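Local structure of 2-methyl-aconitate isomerase (Shewanella oneidensis, 5K87) at residues Q39-G42 with P43-A47; F228-A231 with E232-G235; L234-T237 with G238-Q242. The protein catalyses the interconversion of 2-methyl-trans-aconitate and 2-methyl-cis-aconitate in the 2-methylcitrate cycle of propionate degradation. The protein carries 1 engineered substitution. All coordinates share one frame; numbering follows the deposited sequence. Where two conformers were deposited one is given.

Contact 1: residues Q39-G42 with P43-A47; sequences QVPG and PARDA
Arg45 folds its side chain back against the backbone that leads into its own helix, and its guanidinium lies with one face against the peptide joining Val40 to Pro41. Val40 C stands 3.5 Å above the plane of the group and Pro41 N 3.6 Å above it, both over its centre. The Pro41 ring runs alongside, its CG 3.7 Å from Arg45 NH2. An extended start, with CG anti to the backbone N (chi1 172°), and a bend at chi3 (-68°) carry the long chain there. Its polar end is held from just before the segment, where Ala38 O accepts a hydrogen bond from Arg45 NE. Arginine suits the place because its long chain reaches the Val40-Pro41 peptide, lays a flat group against it and still has NE to donate.

Gly42 is the N-cap. Its O receives Asp46 N at 3.0 Å in a nearly straight bond, which closes the first helical turn. Glycine suits the spot because its phi of 152° would press a CB against the carbonyl of Pro41 as well as against Pro43 CD, and proline suits the first turn since it has no N-H to satisfy. Two waters bridge the loop and the first helical turn: one accepts from Arg45 N and donates to Val40 O at 2.8 Å, the other accepts from Gly42 N and donates to Asp46 OD1 at 2.9 Å. That carboxylate oxygen also takes Trp105 NE1.

Gln39 NE2 bonds to Leu34 O within the loop that follows strand 24-30. This surface turn thus starts helix 43-53, with Arg45 packed on Leu31 and Trp105.

Contact 2: residues F228-A231 with E232-G235; sequences FINA and EDLG
Ile229 and Leu234 cross at about a right angle and meet by their methyl ends, Ile229 CD1 lying 3.5 Å from Leu234 CD1 in one of the two conformers modelled for Ile229. Leu234 reaches back over the turn with CG anti to its carbonyl carbon (chi1 -58°), and its CB also rests against Ala231 O. Branched aliphatic residues suit this side, because it packs on the neighbouring strands and helix: Ile229 on Ala217 and Leu234 on Phe215, both of strand 213-221, and Leu234 also on Phe255 and Ile258 of helix 249-266.

The backbone here is a short 3-10 segment, 231-234, at the end of strand 225-230, which runs between strands 213-221 and 283-288. Leu234 N donates to Ala231 O at 2.9 Å, while Asp233 N makes only a weak bond to Asn230 O. Ala231, small enough for its buried place, packs on Phe286. Gly235 leaves the turn with positive phi, a conformation that glycine adopts easily, and its N bonds to Glu232 O at 3.1 Å.

Asn230 and Asp233, by contrast with the aliphatic pair, lie side by side and point the same way, with amide and carboxylate planes 60° apart. Their direct approach is a packing one, Asn230 CB to Asp233 OD2 at 3.8 Å. A water joins their polar ends, accepting from Asn230 ND2 and donating to Asp233 OD1 and, at 2.7 Å, to Glu232 OE2, so that two acidic groups share it.

Contact 3: residues L234-T237 with G238-Q242; sequences LGYT and GTELQ
Glu240 turns its carboxylate back to grip the backbone at Thr237 and Gly238. Among the hydrogen bonds, the straightest runs from Thr237 N to Glu240 OE2 (2.9 Å, 169°), while Gly238 N reaches Glu240 OE1 at 2.8 Å along a more bent path. Both oxygens use their syn lone pairs, so one carboxylate takes two successive N-H groups as a pincer, which fixes its rotation; a bend at chi2 (74°) brings it round. Thr237 OG1 adds a weak bond to OE2 and accepts Thr239 N at 3.2 Å. The two hydroxyls, Thr237 OG1 and Thr239 OG1, stand 2.9 Å apart. Further on, Gln242 OE1 bonds to Lys61 of the second subunit.

The packing is lighter. Glu240 lies across Tyr236 at about a right angle, with OE2 at the ring edge, 3.4 Å from Tyr236 CD1, and the ring itself meets Phe286. Glycine fits position 238 because its backbone angles would drive a CB into Thr237 O.

The buried acid would probably be stabilised as a carboxylate by these donors. Its side chain lies about 11 Å from that of the substrate-binding His319, and it caps two successive N-H groups of the irregular connection from strand 225-230 to helix 242-245 in the PrpF fold, a member of the DAP epimerase clan.

How the contacts relate
From the N terminus, contact 1 comes first and stands alone: it ends the loop after strand 24-30 and opens helix 43-53. Contacts 2 and 3 follow much later, on the opposite side of the chain's centre, with centres 40 and 39 Å from that of contact 1. They are consecutive and overlap, sharing Leu234 and Gly235. Contact 2 closes the turn at the end of strand 225-230, and contact 3 closes the next bend before helix 242-245. Between them Ala231 O and Tyr236 N, 3.0 Å apart, probably form a hydrogen bond, and Ala231 CB packs against Gly238 N. Together they tie strands 213-221 and 283-288 to helix 249-266.

Contact 1: residues Q39-G42 with P43-A47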
loop_
_atom_site.group_PDB
_atom_site.type_symbol
_atom_site.label_atom_id
_atom_site.label_comp_id
_atom_site.label_asym_id
_atom_site.label_seq_id
_atom_site.Cartn_x
_atom_site.Cartn_y
_atom_site.Cartn_z
ATOM N N GLN A 39 7.561 -7.668 -24.970
ATOM C CA GLN A 39 8.917 -7.155 -25.169
ATOM C C GLN A 39 8.984 -5.931 -26.080
ATOM O O GLN A 39 10.059 -5.389 -26.324
ATOM C CB GLN A 39 9.868 -8.259 -25.637
ATOM C CG GLN A 39 10.156 -9.268 -24.541
ATOM C CD GLN A 39 11.219 -10.276 -24.931
ATOM O OE1 GLN A 39 11.912 -10.106 -25.934
ATOM N NE2 GLN A 39 11.360 -11.325 -24.140
ATOM N N VAL A 40 7.823 -5.488 -26.555
ATOM C CA VAL A 40 7.708 -4.205 -27.236
ATOM C C VAL A 40 6.592 -3.422 -26.563
ATOM O O VAL A 40 5.723 -4.027 -25.921
ATOM C CB VAL A 40 7.390 -4.371 -28.742
ATOM C CG1 VAL A 40 8.527 -5.093 -29.453
ATOM C CG2 VAL A 40 6.066 -5.102 -28.942
ATOM N N PRO A 41 6.622 -2.076 -26.675
ATOM C CA PRO A 41 5.505 -1.302 -26.126
ATOM C C PRO A 41 4.217 -1.721 -26.811
ATOM O O PRO A 41 4.238 -2.076 -27.993
ATOM C CB PRO A 41 5.865 0.142 -26.488
ATOM C CG PRO A 41 7.351 0.136 -26.622
ATOM C CD PRO A 41 7.690 -1.208 -27.204
ATOM N N GLY A 42 3.114 -1.711 -26.077
ATOM C CA GLY A 42 1.838 -2.097 -26.638
ATOM C C GLY A 42 0.891 -2.654 -25.593
ATOM O O GLY A 42 1.224 -2.716 -24.399
ATOM N N PRO A 43 -0.303 -3.064 -26.027
ATOM C CA PRO A 43 -1.343 -3.539 -25.115
ATOM C C PRO A 43 -0.956 -4.791 -24.319
ATOM O O PRO A 43 -1.392 -4.914 -23.180
ATOM C CB PRO A 43 -2.535 -3.823 -26.042
ATOM C CG PRO A 43 -1.941 -3.898 -27.428
ATOM C CD PRO A 43 -0.791 -2.952 -27.413
ATOM N N ALA A 44 -0.162 -5.692 -24.878
ATOM C CA ALA A 44 0.220 -6.881 -24.122
ATOM C C ALA A 44 1.093 -6.494 -22.933
ATOM O O ALA A 44 0.878 -6.977 -21.813
ATOM C CB ALA A 44 0.930 -7.880 -25.008
ATOM N N ARG A 45 2.067 -5.620 -23.164
ATOM C CA ARG A 45 2.893 -5.109 -22.081
ATOM C C ARG A 45 2.034 -4.399 -21.037
ATOM O O ARG A 45 2.157 -4.653 -19.838
ATOM C CB ARG A 45 3.944 -4.155 -22.638
ATOM C CG ARG A 45 4.719 -3.435 -21.548
ATOM C CD ARG A 45 5.793 -2.542 -22.117
ATOM N NE ARG A 45 6.853 -3.333 -22.735
ATOM C CZ ARG A 45 7.925 -2.821 -23.329
ATOM N NH1 ARG A 45 8.834 -3.640 -23.850
ATOM N NH2 ARG A 45 8.100 -1.505 -23.406
ATOM N N ASP A 46 1.152 -3.509 -21.485
ATOM C CA ASP A 46 0.343 -2.740 -20.555
ATOM C C ASP A 46 -0.561 -3.649 -19.735
ATOM O O ASP A 46 -0.696 -3.467 -18.531
ATOM C CB ASP A 46 -0.506 -1.693 -21.280
ATOM C CG ASP A 46 0.314 -0.562 -21.860
ATOM O OD1 ASP A 46 1.518 -0.443 -21.558
ATOM O OD2 ASP A 46 -0.265 0.251 -22.624
ATOM N N ALA A 47 -1.168 -4.642 -20.381
ATOM C CA ALA A 47 -2.051 -5.567 -19.679
ATOM C C ALA A 47 -1.303 -6.355 -18.602
ATOM O O ALA A 47 -1.830 -6.583 -17.511
ATOM C CB ALA A 47 -2.717 -6.519 -20.653
HETATM O O HOH W 1 3.156 -5.097 -25.879
HETATM O O HOH W 2 3.584 -0.255 -23.531
#

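Contact 2: residues F228-A231 with E232-G235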
loop_
_atom_site.group_PDB
_atom_site.type_symbol
_atom_site.label_atom_id
_atom_site.label_comp_id
_atom_site.label_asym_id
_atom_site.label_seq_id
_atom_site.Cartn_x
_atom_site.Cartn_y
_atom_site.Cartn_z
ATOM N N PHE A 228 4.050 25.729 -11.317
ATOM C CA PHE A 228 4.217 26.207 -9.952
ATOM C C PHE A 228 3.347 27.439 -9.710
ATOM O O PHE A 228 3.391 28.394 -10.486
ATOM C CB PHE A 228 5.670 26.621 -9.700
ATOM C CG PHE A 228 6.647 25.483 -9.694
ATOM C CD1 PHE A 228 6.740 24.639 -8.597
ATOM C CD2 PHE A 228 7.499 25.280 -10.764
ATOM C CE1 PHE A 228 7.654 23.602 -8.574
ATOM C CE2 PHE A 228 8.411 24.246 -10.751
ATOM C CZ PHE A 228 8.491 23.406 -9.655
ATOM N N ILE A 229 2.570 27.427 -8.639
ATOM C CA ILE A 229 1.795 28.601 -8.266
ATOM C C ILE A 229 2.114 28.958 -6.819
ATOM O O ILE A 229 2.660 28.143 -6.082
ATOM C CB ILE A 229 0.291 28.360 -8.476
ATOM C CG1 ILE A 229 -0.142 27.077 -7.767
ATOM C CG2 ILE A 229 -0.028 28.272 -9.971
ATOM C CD1 ILE A 229 -1.506 26.578 -8.201
ATOM N N ASN A 230 1.820 30.188 -6.421
ATOM C CA ASN A 230 2.069 30.610 -5.055
ATOM C C ASN A 230 1.008 30.051 -4.113
ATOM O O ASN A 230 -0.192 30.167 -4.381
ATOM C CB ASN A 230 2.098 32.129 -4.939
ATOM C CG ASN A 230 3.337 32.738 -5.566
ATOM O OD1 ASN A 230 4.399 32.116 -5.612
ATOM N ND2 ASN A 230 3.203 33.966 -6.059
ATOM N N ALA A 231 1.450 29.457 -3.007
ATOM C CA ALA A 231 0.539 28.895 -2.017
ATOM C C ALA A 231 -0.547 29.897 -1.605
ATOM O O ALA A 231 -1.727 29.544 -1.506
ATOM C CB ALA A 231 1.311 28.429 -0.795
ATOM N N GLU A 232 -0.154 31.148 -1.374
ATOM C CA GLU A 232 -1.090 32.142 -0.852
ATOM C C GLU A 232 -2.227 32.449 -1.818
ATOM O O GLU A 232 -3.320 32.811 -1.389
ATOM C CB GLU A 232 -0.367 33.432 -0.448
ATOM C CG GLU A 232 0.206 34.228 -1.603
ATOM C CD GLU A 232 0.814 35.546 -1.151
ATOM O OE1 GLU A 232 0.765 35.837 0.062
ATOM O OE2 GLU A 232 1.341 36.287 -2.006
ATOM N N ASP A 233 -1.981 32.289 -3.116
ATOM C CA ASP A 233 -3.024 32.509 -4.117
ATOM C C ASP A 233 -4.121 31.448 -4.052
ATOM O O ASP A 233 -5.192 31.612 -4.637
ATOM C CB ASP A 233 -2.425 32.568 -5.524
ATOM C CG ASP A 233 -1.538 33.781 -5.728
ATOM O OD1 ASP A 233 -1.604 34.723 -4.905
ATOM O OD2 ASP A 233 -0.780 33.796 -6.718
ATOM N N LEU A 234 -3.842 30.361 -3.341
ATOM C CA LEU A 234 -4.798 29.283 -3.138
ATOM C C LEU A 234 -5.329 29.263 -1.710
ATOM O O LEU A 234 -6.129 28.395 -1.353
ATOM C CB LEU A 234 -4.133 27.939 -3.437
ATOM C CG LEU A 234 -3.554 27.758 -4.837
ATOM C CD1 LEU A 234 -2.590 26.581 -4.857
ATOM C CD2 LEU A 234 -4.676 27.557 -5.839
ATOM N N GLY A 235 -4.887 30.210 -0.890
ATOM C CA GLY A 235 -5.263 30.244 0.514
ATOM C C GLY A 235 -4.500 29.237 1.363
ATOM O O GLY A 235 -4.920 28.901 2.473
HETATM O O HOH W 3 1.050 35.877 -4.703
#

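Contact 3: residues L234-T237 with G238-Q242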
loop_
_atom_site.group_PDB
_atom_site.type_symbol
_atom_site.label_atom_id
_atom_site.label_comp_id
_atom_site.label_asym_id
_atom_site.label_seq_id
_atom_site.Cartn_x
_atom_site.Cartn_y
_atom_site.Cartn_z
ATOM N N LEU A 234 -3.842 30.361 -3.341
ATOM C CA LEU A 234 -4.798 29.283 -3.138
ATOM C C LEU A 234 -5.329 29.263 -1.710
ATOM O O LEU A 234 -6.129 28.395 -1.353
ATOM C CB LEU A 234 -4.133 27.939 -3.437
ATOM C CG LEU A 234 -3.554 27.758 -4.837
ATOM C CD1 LEU A 234 -2.590 26.581 -4.857
ATOM C CD2 LEU A 234 -4.676 27.557 -5.839
ATOM N N GLY A 235 -4.887 30.210 -0.890
ATOM C CA GLY A 235 -5.263 30.244 0.514
ATOM C C GLY A 235 -4.500 29.237 1.363
ATOM O O GLY A 235 -4.920 28.901 2.473
ATOM N N TYR A 236 -3.375 28.750 0.839
ATOM C CA TYR A 236 -2.501 27.832 1.575
ATOM C C TYR A 236 -1.271 28.568 2.093
ATOM O O TYR A 236 -0.998 29.695 1.674
ATOM C CB TYR A 236 -2.088 26.643 0.696
ATOM C CG TYR A 236 -3.244 25.734 0.342
ATOM C CD1 TYR A 236 -3.999 25.118 1.334
ATOM C CD2 TYR A 236 -3.580 25.488 -0.982
ATOM C CE1 TYR A 236 -5.064 24.282 1.016
ATOM C CE2 TYR A 236 -4.642 24.660 -1.306
ATOM C CZ TYR A 236 -5.379 24.063 -0.303
ATOM O OH TYR A 236 -6.433 23.236 -0.624
ATOM N N THR A 237 -0.532 27.930 2.997
ATOM C CA THR A 237 0.685 28.522 3.539
ATOM C C THR A 237 1.939 27.829 3.031
ATOM O O THR A 237 3.033 28.365 3.156
ATOM C CB THR A 237 0.706 28.444 5.060
ATOM O OG1 THR A 237 0.770 27.070 5.451
ATOM C CG2 THR A 237 -0.549 29.077 5.642
ATOM N N GLY A 238 1.783 26.631 2.474
ATOM C CA GLY A 238 2.924 25.835 2.059
ATOM C C GLY A 238 3.344 24.791 3.078
ATOM O O GLY A 238 4.200 23.958 2.792
ATOM N N THR A 239 2.743 24.826 4.265
ATOM C CA THR A 239 3.075 23.855 5.306
ATOM C C THR A 239 2.100 22.678 5.357
ATOM O O THR A 239 2.202 21.822 6.231
ATOM C CB THR A 239 3.121 24.495 6.711
ATOM O OG1 THR A 239 1.811 24.952 7.069
ATOM C CG2 THR A 239 4.116 25.649 6.754
ATOM N N GLU A 240 1.154 22.646 4.428
ATOM C CA GLU A 240 0.095 21.644 4.442
ATOM C C GLU A 240 0.633 20.221 4.366
ATOM O O GLU A 240 1.653 19.946 3.713
ATOM C CB GLU A 240 -0.885 21.881 3.295
ATOM C CG GLU A 240 -1.810 23.080 3.490
ATOM C CD GLU A 240 -1.123 24.423 3.304
ATOM O OE1 GLU A 240 -0.058 24.485 2.654
ATOM O OE2 GLU A 240 -1.669 25.432 3.806
ATOM N N LEU A 241 -0.065 19.320 5.042
ATOM C CA LEU A 241 0.204 17.886 4.970
ATOM C C LEU A 241 -0.906 17.201 4.176
ATOM O O LEU A 241 -1.905 17.829 3.836
ATOM C CB LEU A 241 0.311 17.304 6.375
ATOM C CG LEU A 241 1.415 17.923 7.232
ATOM C CD1 LEU A 241 1.477 17.242 8.592
ATOM C CD2 LEU A 241 2.753 17.838 6.513
ATOM N N GLN A 242 -0.740 15.915 3.878
ATOM C CA GLN A 242 -1.713 15.230 3.034
ATOM C C GLN A 242 -3.139 15.339 3.562
ATOM O O GLN A 242 -4.067 15.536 2.781
ATOM C CB GLN A 242 -1.347 13.768 2.837
ATOM C CG GLN A 242 -0.181 13.560 1.906
ATOM C CD GLN A 242 0.020 12.104 1.619
ATOM O OE1 GLN A 242 0.078 11.289 2.540
ATOM N NE2 GLN A 242 0.074 11.752 0.346
#